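Local coordinates for uncharacterized protein (PDB 4Q0Y) that is of unknown function but has a hot-dog, thioesterase-like fold and may have a thioesterase-related role, at the interface of chains A and B. Residues are numbered along the deposited sequence; one frame, centred on the assembly and turned at random. Chains: chain A/B, Uncharacterized protein.

The interface of chains A and B. Residues chain A 6, 79, 82-84; chain B 6, 77, 79, 82-84.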
ATOM      1  N   SER A   6       7.941  -3.016   7.079  1.00 14.49           N
ATOM      2  CA  SER A   6       8.857  -3.043   5.921  1.00 15.43           C
ATOM      3  C   SER A   6       8.856  -4.395   5.227  1.00 16.06           C
ATOM      4  O   SER A   6       9.032  -4.431   4.019  1.00 14.87           O
ATOM      5  CB  SER A   6      10.283  -2.638   6.302  1.00 17.33           C
ATOM      6  OG  SER A   6      10.718  -3.327   7.419  1.00 17.61           O
ATOM      7  N   VAL A  79       9.580  -0.172  10.660  1.00 16.45           N
ATOM      8  CA  VAL A  79      10.364   1.020  10.862  1.00 17.81           C
ATOM      9  C   VAL A  79       9.629   1.961  11.824  1.00 19.02           C
ATOM     10  O   VAL A  79       8.454   2.259  11.630  1.00 18.52           O
ATOM     11  CB  VAL A  79      10.672   1.783   9.554  1.00 18.21           C
ATOM     12  CG1 VAL A  79      11.415   3.082   9.839  1.00 18.76           C
ATOM     13  CG2 VAL A  79      11.482   0.904   8.620  1.00 17.41           C
ATOM     14  N   ASN A  82      13.478   5.740  12.755  1.00 25.29           N
ATOM     15  CA  ASN A  82      14.683   5.438  11.959  1.00 25.06           C
ATOM     16  C   ASN A  82      15.434   4.160  12.367  1.00 22.31           C
ATOM     17  O   ASN A  82      16.627   4.028  12.110  1.00 22.49           O
ATOM     18  CB  ASN A  82      15.620   6.636  11.915  1.00 27.75           C
ATOM     19  CG  ASN A  82      14.972   7.844  11.301  1.00 29.87           C
ATOM     20  OD1 ASN A  82      14.489   7.764  10.184  1.00 31.13           O
ATOM     21  ND2 ASN A  82      14.930   8.956  12.018  1.00 35.81           N
ATOM     22  N   ASN A  83      14.707   3.250  13.018  1.00 21.77           N
ATOM     23  CA  ASN A  83      15.177   1.923  13.370  1.00 21.56           C
ATOM     24  C   ASN A  83      14.294   0.880  12.720  1.00 18.60           C
ATOM     25  O   ASN A  83      13.085   1.062  12.585  1.00 18.34           O
ATOM     26  CB  ASN A  83      15.163   1.706  14.884  1.00 23.75           C
ATOM     27  CG  ASN A  83      16.131   2.613  15.609  1.00 27.32           C
ATOM     28  OD1 ASN A  83      17.223   2.905  15.124  1.00 27.84           O
ATOM     29  ND2 ASN A  83      15.730   3.081  16.789  1.00 32.42           N
ATOM     30  N   VAL A  84      14.903  -0.255  12.413  1.00 17.93           N
ATOM     31  CA  VAL A  84      14.178  -1.428  11.963  1.00 17.03           C
ATOM     32  C   VAL A  84      14.055  -2.375  13.169  1.00 17.71           C
ATOM     33  O   VAL A  84      15.070  -2.805  13.723  1.00 20.54           O
ATOM     34  CB  VAL A  84      14.921  -2.147  10.814  1.00 17.70           C
ATOM     35  CG1 VAL A  84      14.138  -3.366  10.380  1.00 17.44           C
ATOM     36  CG2 VAL A  84      15.168  -1.170   9.679  1.00 18.46           C
TER
ATOM     37  N   SER B   6       9.772   2.701   3.044  1.00 16.61           N
ATOM     38  CA  SER B   6       9.036   2.454   4.285  1.00 17.18           C
ATOM     39  C   SER B   6       8.016   3.533   4.551  1.00 16.49           C
ATOM     40  O   SER B   6       6.964   3.236   5.137  1.00 19.04           O
ATOM     41  CB  SER B   6       9.948   2.298   5.508  1.00 19.32           C
ATOM     42  OG  SER B   6      10.871   3.358   5.577  1.00 21.69           O
ATOM     43  N   LYS B  77      11.701   7.670   3.288  1.00 13.74           N
ATOM     44  CA  LYS B  77      12.642   6.795   4.013  1.00 15.12           C
ATOM     45  C   LYS B  77      12.566   5.442   3.369  1.00 16.19           C
ATOM     46  O   LYS B  77      11.464   5.017   2.985  1.00 16.26           O
ATOM     47  CB  LYS B  77      12.302   6.669   5.492  1.00 18.22           C
ATOM     48  CG  LYS B  77      12.423   7.994   6.181  1.00 19.00           C
ATOM     49  CD  LYS B  77      12.110   7.976   7.660  1.00 22.45           C
ATOM     50  CE  LYS B  77      12.303   9.413   8.164  1.00 22.62           C
ATOM     51  NZ  LYS B  77      13.718   9.703   8.552  1.00 24.34           N
ATOM     52  N   VAL B  79      14.466   1.209   3.540  1.00 16.79           N
ATOM     53  CA  VAL B  79      15.202   0.226   4.295  1.00 18.18           C
ATOM     54  C   VAL B  79      16.151  -0.493   3.338  1.00 19.66           C
ATOM     55  O   VAL B  79      15.734  -0.907   2.253  1.00 18.49           O
ATOM     56  CB  VAL B  79      14.272  -0.793   4.986  1.00 19.88           C
ATOM     57  CG1 VAL B  79      15.050  -1.942   5.588  1.00 20.88           C
ATOM     58  CG2 VAL B  79      13.444  -0.097   6.058  1.00 19.46           C
ATOM     59  N   ASN B  82      18.851  -3.759   6.726  1.00 22.97           N
ATOM     60  CA  ASN B  82      18.293  -3.571   8.089  1.00 22.76           C
ATOM     61  C   ASN B  82      18.542  -2.188   8.726  1.00 21.08           C
ATOM     62  O   ASN B  82      18.486  -2.056   9.954  1.00 21.76           O
ATOM     63  CB  ASN B  82      18.692  -4.707   8.994  1.00 25.23           C
ATOM     64  CG  ASN B  82      18.154  -6.041   8.511  1.00 27.85           C
ATOM     65  OD1 ASN B  82      16.940  -6.216   8.447  1.00 27.67           O
ATOM     66  ND2 ASN B  82      19.031  -6.975   8.178  1.00 28.69           N
ATOM     67  N   ASN B  83      18.844  -1.214   7.882  1.00 20.22           N
ATOM     68  CA  ASN B  83      19.034   0.194   8.243  1.00 21.03           C
ATOM     69  C   ASN B  83      18.050   1.101   7.526  1.00 18.81           C
ATOM     70  O   ASN B  83      17.624   0.835   6.392  1.00 17.45           O
ATOM     71  CB  ASN B  83      20.458   0.638   7.893  1.00 22.63           C
ATOM     72  CG  ASN B  83      21.528  -0.170   8.597  1.00 25.29           C
ATOM     73  OD1 ASN B  83      21.380  -0.577   9.751  1.00 25.43           O
ATOM     74  ND2 ASN B  83      22.657  -0.347   7.931  1.00 27.69           N
ATOM     75  N   VAL B  84      17.731   2.243   8.141  1.00 17.83           N
ATOM     76  CA  VAL B  84      16.815   3.207   7.556  1.00 16.37           C
ATOM     77  C   VAL B  84      17.634   4.365   6.958  1.00 15.74           C
ATOM     78  O   VAL B  84      18.574   4.852   7.611  1.00 17.46           O
ATOM     79  CB  VAL B  84      15.767   3.695   8.595  1.00 16.78           C
ATOM     80  CG1 VAL B  84      14.760   4.657   7.949  1.00 16.66           C
ATOM     81  CG2 VAL B  84      15.038   2.500   9.233  1.00 17.41           C
TER
HETATM   82  O   HOH W   1      18.942   2.753  10.692  1.00 25.13           O
HETATM   83  O   HOH W   2      17.849  -0.299  12.094  1.00 27.29           O
HETATM   84  O   HOH W   3      13.299  11.417  11.002  1.00 33.40           O
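The backbone peptides that follow A:Asn82 and B:Asn82 each carry a valine methyl of the partner over one face. B:Val84 CG2 stands above the A:Asn82 peptide, almost directly over its carbonyl carbon C at 3.6 Å, and A:Val84 CG2 lies over the face of the B:Asn82 peptide, 3.4 Å from its O. The side-chain carboxamide of A:Asn82 is met instead at its oxygen edge by the terminal amine of B:Lys77: NZ donates to OD1 at 2.6 Å, in the amide plane and on a lone pair, with a C=O...N angle of 129°. The lysine chain runs extended and then turns at its end (chi4 -86°), crossing the asparagine at about a right angle. Water 3 joins NZ to the amide nitrogen ND2 on the other branch, so amine, water and carboxamide close a small ring that should fix the amide's rotation. Near OD1 also stands B:Val84 CG1, at 3.8 Å.

Waters tie the same peptides across the interface. Water 1 links A:Asn82 O to B:Val84 N, the latter almost straight (178° at H), and water 2 links B:Asn82 O to A:Val84 N.

Below this polar rim the core is aliphatic. A:Val79 and B:Val79 run antiparallel alongside one another, their CG2 methyls pressed to 3.4 Å, closer than a relaxed van der Waals contact. A:Val79 CG1 meets B:Val84 CG2 tip to tip, while CG2 of A:Val79 touches B:Ser6 CB at 3.7 Å.

The patch is built from strands 4-15, 68-80 and 83-88, with A:Asn82 and B:Asn82 in the turn joining the last two. It pairs two copies with only approximate symmetry, and may reflect crystal packing rather than a biological dimer.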